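Local coordinates for protein putative non-ribosomal peptide synthetase (Actinomadura parvosata subsp. kistnae, PDB 6M7L) that probably serves, through its condensation-type domain, in the non-ribosomal synthesis of a peptide by a multidomain synthetase, at residues Trp209-Phe214 with His348-Phe353; Arg317-Pro322 with Asp344-Gln349. All coordinates share one frame; numbering follows the deposited sequence.

Contact 1. Residues Trp209-Phe214 with His348-Phe353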
loop_
_atom_site.group_PDB
_atom_site.type_symbol
_atom_site.label_atom_id
_atom_site.label_comp_id
_atom_site.label_asym_id
_atom_site.label_seq_id
_atom_site.Cartn_x
_atom_site.Cartn_y
_atom_site.Cartn_z
ATOM N N TRP A 209 -15.319 15.408 30.521
ATOM C CA TRP A 209 -15.333 16.621 31.336
ATOM C C TRP A 209 -13.923 17.021 31.748
ATOM O O TRP A 209 -13.569 18.205 31.705
ATOM C CB TRP A 209 -16.208 16.418 32.572
ATOM C CG TRP A 209 -16.379 17.645 33.434
ATOM C CD1 TRP A 209 -17.456 18.486 33.455
ATOM C CD2 TRP A 209 -15.456 18.154 34.410
ATOM N NE1 TRP A 209 -17.258 19.487 34.375
ATOM C CE2 TRP A 209 -16.038 19.307 34.973
ATOM C CE3 TRP A 209 -14.194 17.750 34.859
ATOM C CZ2 TRP A 209 -15.403 20.059 35.960
ATOM C CZ3 TRP A 209 -13.564 18.498 35.837
ATOM C CH2 TRP A 209 -14.169 19.639 36.378
ATOM N N ASP A 210 -13.107 16.048 32.167
ATOM C CA ASP A 210 -11.703 16.336 32.445
ATOM C C ASP A 210 -11.011 16.906 31.217
ATOM O O ASP A 210 -10.173 17.807 31.327
ATOM C CB ASP A 210 -10.976 15.075 32.919
ATOM C CG ASP A 210 -10.767 15.046 34.420
ATOM O OD1 ASP A 210 -10.728 13.937 34.995
ATOM O OD2 ASP A 210 -10.651 16.133 35.026
ATOM N N GLN A 211 -11.360 16.401 30.032
ATOM C CA GLN A 211 -10.717 16.869 28.811
ATOM C C GLN A 211 -11.234 18.238 28.388
ATOM O O GLN A 211 -10.448 19.090 27.956
ATOM C CB GLN A 211 -10.904 15.843 27.696
ATOM C CG GLN A 211 -9.681 14.975 27.509
ATOM C CD GLN A 211 -9.983 13.617 26.927
ATOM O OE1 GLN A 211 -10.807 13.481 26.025
ATOM N NE2 GLN A 211 -9.313 12.596 27.446
ATOM N N ILE A 212 -12.544 18.470 28.502
ATOM C CA ILE A 212 -13.087 19.796 28.216
ATOM C C ILE A 212 -12.437 20.838 29.116
ATOM O O ILE A 212 -12.071 21.930 28.664
ATOM C CB ILE A 212 -14.620 19.795 28.367
ATOM C CG1 ILE A 212 -15.262 18.895 27.309
ATOM C CG2 ILE A 212 -15.166 21.213 28.270
ATOM C CD1 ILE A 212 -16.772 18.863 27.374
ATOM N N GLU A 213 -12.269 20.511 30.399
ATOM C CA GLU A 213 -11.592 21.423 31.315
ATOM C C GLU A 213 -10.128 21.603 30.936
ATOM O O GLU A 213 -9.570 22.693 31.100
ATOM C CB GLU A 213 -11.710 20.911 32.750
ATOM C CG GLU A 213 -13.098 21.046 33.346
ATOM C CD GLU A 213 -13.573 22.484 33.382
ATOM O OE1 GLU A 213 -14.580 22.799 32.709
ATOM O OE2 GLU A 213 -12.933 23.301 34.077
ATOM N N PHE A 214 -9.491 20.545 30.431
ATOM C CA PHE A 214 -8.081 20.633 30.062
ATOM C C PHE A 214 -7.860 21.674 28.973
ATOM O O PHE A 214 -6.949 22.503 29.067
ATOM C CB PHE A 214 -7.566 19.265 29.609
ATOM C CG PHE A 214 -6.227 19.316 28.928
ATOM C CD1 PHE A 214 -5.058 19.361 29.670
ATOM C CD2 PHE A 214 -6.136 19.321 27.544
ATOM C CE1 PHE A 214 -3.825 19.409 29.046
ATOM C CE2 PHE A 214 -4.906 19.371 26.917
ATOM C CZ PHE A 214 -3.750 19.415 27.668
ATOM N N HIS A 348 -5.364 13.917 25.555
ATOM C CA HIS A 348 -6.664 14.572 25.673
ATOM C C HIS A 348 -7.337 14.695 24.313
ATOM O O HIS A 348 -7.945 15.724 23.997
ATOM C CB HIS A 348 -6.530 15.954 26.313
ATOM C CG HIS A 348 -6.084 15.928 27.741
ATOM N ND1 HIS A 348 -4.755 15.897 28.106
ATOM C CD2 HIS A 348 -6.790 15.947 28.896
ATOM C CE1 HIS A 348 -4.663 15.891 29.425
ATOM N NE2 HIS A 348 -5.883 15.920 29.928
ATOM N N GLN A 349 -7.254 13.653 23.486
ATOM C CA GLN A 349 -7.742 13.729 22.114
ATOM C C GLN A 349 -9.043 12.959 21.900
ATOM O O GLN A 349 -9.367 12.607 20.763
ATOM C CB GLN A 349 -6.667 13.238 21.145
ATOM C CG GLN A 349 -6.200 11.816 21.383
ATOM C CD GLN A 349 -4.935 11.495 20.619
ATOM O OE1 GLN A 349 -4.227 12.395 20.162
ATOM N NE2 GLN A 349 -4.640 10.209 20.473
ATOM N N ASP A 350 -9.801 12.700 22.963
ATOM C CA ASP A 350 -11.098 12.053 22.802
ATOM C C ASP A 350 -12.220 13.058 22.593
ATOM O O ASP A 350 -13.220 12.736 21.942
ATOM C CB ASP A 350 -11.402 11.166 24.011
ATOM C CG ASP A 350 -10.262 10.224 24.338
ATOM O OD1 ASP A 350 -9.433 10.569 25.207
ATOM O OD2 ASP A 350 -10.185 9.144 23.714
ATOM N N LEU A 351 -12.076 14.261 23.128
ATOM C CA LEU A 351 -12.987 15.350 22.800
ATOM C C LEU A 351 -12.742 15.791 21.363
ATOM O O LEU A 351 -11.615 16.185 21.032
ATOM C CB LEU A 351 -12.781 16.517 23.760
ATOM C CG LEU A 351 -13.547 17.806 23.455
ATOM C CD1 LEU A 351 -15.045 17.578 23.564
ATOM C CD2 LEU A 351 -13.098 18.928 24.378
ATOM N N PRO A 352 -13.738 15.732 20.481
ATOM C CA PRO A 352 -13.505 16.110 19.085
ATOM C C PRO A 352 -13.208 17.595 18.957
ATOM O O PRO A 352 -13.737 18.425 19.700
ATOM C CB PRO A 352 -14.822 15.744 18.387
ATOM C CG PRO A 352 -15.532 14.827 19.337
ATOM C CD PRO A 352 -15.118 15.276 20.701
ATOM N N PHE A 353 -12.343 17.918 17.992
ATOM C CA PHE A 353 -11.944 19.308 17.791
ATOM C C PHE A 353 -13.145 20.195 17.493
ATOM O O PHE A 353 -13.228 21.326 17.985
ATOM C CB PHE A 353 -10.921 19.406 16.662
ATOM C CG PHE A 353 -10.568 20.816 16.294
ATOM C CD1 PHE A 353 -9.725 21.562 17.098
ATOM C CD2 PHE A 353 -11.084 21.398 15.146
ATOM C CE1 PHE A 353 -9.403 22.863 16.767
ATOM C CE2 PHE A 353 -10.765 22.697 14.809
ATOM C CZ PHE A 353 -9.919 23.430 15.619
#
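The rings of Phe214 and His348 lie face to face, their planes only 4° apart and their centroids separated by 3.5 Å. With CG anti to its backbone N (chi1 167°), Phe214 spreads its benzene ring over one face of the imidazole, which suits a flat apolar residue. An alanine at Phe214 would probably leave that imidazole face without its stacking partner and open a gap between helix and loop, since the remaining CB could meet little more than one side of the ring.

One helical turn earlier, Gln211 approaches the rim of the same imidazole, its CG lying 3.4 Å from His348 CD2. Beyond CG its chain runs extended, carrying the amide to the backbone of the following turn. There Gln211 NE2 donates to Asp350 OD1 at 3.0 Å, using the carboxylate's anti lone pair, although the acceptor is tilted 23° from the amide plane. Gln211 OE1 takes two weak bonds, from the backbone N of Asp350 and of Leu351. Glutamine suits this place because one amide both donates and accepts. Beside it, Ile212 CG1 packs on Leu351 CD2 at 3.6 Å, the two branched chains crossing at about a right angle.

Farther out, His348 ND1 faces the carbonyl oxygen of Asp344 in a very short, hence doubtful, hydrogen bond, which probably helps to orient the imidazole, and Trp215 NE1 bonds to His348 O. Leu359 touches Ile212 and Leu356 touches Leu351, extending the apolar patch onto helix 353-360, which Pro352 precedes as N-cap. The arrangement is plain packing of a helix on an inter-helix loop within a condensation-domain fold: side chains of helix 207-218 hold the irregular link between helices 331-346 and 353-360 by a ring stack, an amide bridge and an aliphatic pair.

Contact 2. Residues Arg317-Pro322 with Asp344-Gln349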
loop_
_atom_site.group_PDB
_atom_site.type_symbol
_atom_site.label_atom_id
_atom_site.label_comp_id
_atom_site.label_asym_id
_atom_site.label_seq_id
_atom_site.Cartn_x
_atom_site.Cartn_y
_atom_site.Cartn_z
ATOM N N ARG A 317 -9.052 13.729 12.847
ATOM C CA ARG A 317 -8.993 14.369 14.151
ATOM C C ARG A 317 -7.982 15.503 14.089
ATOM O O ARG A 317 -6.877 15.326 13.564
ATOM C CB ARG A 317 -8.606 13.373 15.245
ATOM C CG ARG A 317 -9.661 12.321 15.543
ATOM C CD ARG A 317 -9.076 11.231 16.422
ATOM N NE ARG A 317 -7.945 10.582 15.768
ATOM C CZ ARG A 317 -6.985 9.926 16.410
ATOM N NH1 ARG A 317 -7.008 9.836 17.733
ATOM N NH2 ARG A 317 -5.994 9.367 15.728
ATOM N N TRP A 318 -8.365 16.664 14.606
ATOM C CA TRP A 318 -7.492 17.824 14.650
ATOM C C TRP A 318 -7.079 18.095 16.089
ATOM O O TRP A 318 -7.871 17.913 17.018
ATOM C CB TRP A 318 -8.178 19.051 14.046
ATOM C CG TRP A 318 -8.215 19.008 12.549
ATOM C CD1 TRP A 318 -9.196 18.473 11.766
ATOM C CD2 TRP A 318 -7.214 19.505 11.652
ATOM N NE1 TRP A 318 -8.872 18.613 10.438
ATOM C CE2 TRP A 318 -7.660 19.245 10.341
ATOM C CE3 TRP A 318 -5.986 20.150 11.831
ATOM C CZ2 TRP A 318 -6.922 19.608 9.216
ATOM C CZ3 TRP A 318 -5.254 20.510 10.712
ATOM C CH2 TRP A 318 -5.725 20.237 9.422
ATOM N N LEU A 319 -5.833 18.523 16.268
ATOM C CA LEU A 319 -5.251 18.700 17.591
ATOM C C LEU A 319 -4.589 20.066 17.667
ATOM O O LEU A 319 -3.639 20.340 16.927
ATOM C CB LEU A 319 -4.237 17.593 17.893
ATOM C CG LEU A 319 -4.037 17.238 19.364
ATOM C CD1 LEU A 319 -5.346 16.735 19.954
ATOM C CD2 LEU A 319 -2.935 16.199 19.519
ATOM N N ALA A 320 -5.090 20.919 18.557
ATOM C CA ALA A 320 -4.446 22.197 18.822
ATOM C C ALA A 320 -3.215 21.983 19.691
ATOM O O ALA A 320 -3.215 21.141 20.595
ATOM C CB ALA A 320 -5.418 23.156 19.510
ATOM N N LEU A 321 -2.159 22.745 19.414
ATOM C CA LEU A 321 -0.888 22.631 20.131
ATOM C C LEU A 321 -0.444 24.008 20.609
ATOM O O LEU A 321 0.574 24.541 20.151
ATOM C CB LEU A 321 0.179 21.988 19.243
ATOM C CG LEU A 321 -0.210 20.673 18.559
ATOM C CD1 LEU A 321 0.893 20.201 17.628
ATOM C CD2 LEU A 321 -0.543 19.608 19.591
ATOM N N PRO A 322 -1.182 24.610 21.543
ATOM C CA PRO A 322 -0.831 25.962 22.001
ATOM C C PRO A 322 0.484 25.963 22.768
ATOM O O PRO A 322 0.682 25.176 23.697
ATOM C CB PRO A 322 -2.008 26.348 22.903
ATOM C CG PRO A 322 -2.537 25.048 23.385
ATOM C CD PRO A 322 -2.368 24.089 22.246
ATOM N N ASP A 344 0.623 16.314 26.460
ATOM C CA ASP A 344 -0.645 16.553 27.141
ATOM C C ASP A 344 -1.810 16.550 26.159
ATOM O O ASP A 344 -2.898 16.060 26.484
ATOM C CB ASP A 344 -0.592 17.876 27.906
ATOM C CG ASP A 344 0.541 17.921 28.915
ATOM O OD1 ASP A 344 0.977 16.843 29.374
ATOM O OD2 ASP A 344 0.992 19.037 29.250
ATOM N N ALA A 345 -1.602 17.086 24.954
ATOM C CA ALA A 345 -2.672 17.123 23.961
ATOM C C ALA A 345 -3.049 15.718 23.508
ATOM O O ALA A 345 -4.235 15.381 23.419
ATOM C CB ALA A 345 -2.253 17.978 22.765
ATOM N N HIS A 346 -2.048 14.883 23.211
ATOM C CA HIS A 346 -2.330 13.506 22.819
ATOM C C HIS A 346 -2.925 12.691 23.960
ATOM O O HIS A 346 -3.524 11.641 23.707
ATOM C CB HIS A 346 -1.062 12.834 22.293
ATOM C CG HIS A 346 -0.703 13.234 20.896
ATOM N ND1 HIS A 346 0.187 14.249 20.614
ATOM C CD2 HIS A 346 -1.123 12.760 19.699
ATOM C CE1 HIS A 346 0.305 14.378 19.305
ATOM N NE2 HIS A 346 -0.480 13.488 18.726
ATOM N N ARG A 347 -2.773 13.148 25.202
ATOM C CA ARG A 347 -3.475 12.555 26.333
ATOM C C ARG A 347 -4.906 13.060 26.467
ATOM O O ARG A 347 -5.599 12.659 27.409
ATOM C CB ARG A 347 -2.715 12.831 27.635
ATOM C CG ARG A 347 -1.684 11.777 27.998
ATOM C CD ARG A 347 -1.174 11.961 29.421
ATOM N NE ARG A 347 -0.143 12.989 29.516
ATOM C CZ ARG A 347 1.155 12.755 29.348
ATOM N NH1 ARG A 347 1.575 11.528 29.073
ATOM N NH2 ARG A 347 2.032 13.745 29.452
ATOM N N HIS A 348 -5.364 13.917 25.555
ATOM C CA HIS A 348 -6.664 14.572 25.673
ATOM C C HIS A 348 -7.337 14.695 24.313
ATOM O O HIS A 348 -7.945 15.724 23.997
ATOM C CB HIS A 348 -6.530 15.954 26.313
ATOM C CG HIS A 348 -6.084 15.928 27.741
ATOM N ND1 HIS A 348 -4.755 15.897 28.106
ATOM C CD2 HIS A 348 -6.790 15.947 28.896
ATOM C CE1 HIS A 348 -4.663 15.891 29.425
ATOM N NE2 HIS A 348 -5.883 15.920 29.928
ATOM N N GLN A 349 -7.254 13.653 23.486
ATOM C CA GLN A 349 -7.742 13.729 22.114
ATOM C C GLN A 349 -9.043 12.959 21.900
ATOM O O GLN A 349 -9.367 12.607 20.763
ATOM C CB GLN A 349 -6.667 13.238 21.145
ATOM C CG GLN A 349 -6.200 11.816 21.383
ATOM C CD GLN A 349 -4.935 11.495 20.619
ATOM O OE1 GLN A 349 -4.227 12.395 20.162
ATOM N NE2 GLN A 349 -4.640 10.209 20.473
#
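Ala345, in the last turn of helix 331-346, points its methyl group at strand 317-324 and meets two leucines there. Its CB lies 3.8 Å from Leu319 CD2 and 4.0 Å from Leu321 CD2, and the carbonyl oxygen of Ala320 also borders it. A side chain this small lets helix and strand come close: the CA atoms of Ala345 and Leu321 are 6.9 Å apart.

At the next position, His346 offers one ring face to Leu319. The methyl CD2 of Leu319 stands 3.7 Å from the ring centroid and just 6° off the ring normal, a CH-pi contact centred over the imidazole. The ring is held in this attitude from its own helix, because His346 ND1 bonds to the carbonyl oxygen of Ser342.

The helix then gives way to a turn, in which the side chain of His348 heads for helix 207-218 while Gln349 swings back to the strand. Gln349 CB packs on Leu319 CD1 at 3.9 Å, so the branched leucine meets three residues of the second segment. A chi1 of 59° sets CG between the backbone N and the carbonyl carbon, and the chain, extended beyond CG, carries the amide toward Arg317. Its NE2 stops 3.6 Å from Arg317 NH1, with amide and guanidinium planes 69° apart; as both atoms are donors, this is simple contact. Arg317 NH2 finds its acceptor in Pro300 O.

The chemistry thus implies cohesion between helix end and strand through aliphatic packing and one CH-pi contact, while the polar ends of Arg317 and His346 find acceptors at Pro300 and Ser342, outside the two segments.

How the contacts relate
Followed from the N terminus, the chain first lays down helix 207-218, whose residues 209-214 form the first side of contact 1. It then passes through strand 317-324 and helix 331-346, and the short excursion of 21 residues between 317-322 and 344-349 is closed by contact 2. Contact 1 closes a far longer loop, 133 residues between its ends, which takes in the whole of the shorter one. Both finish on one stretch and share His348 and Gln349, with centres about 8 Å apart. They also touch directly, Phe214 CZ lying 3.5 Å from Asp344 CB. Together they place the end of helix 331-346 and its turn between helix 207-218 and strand 317-324.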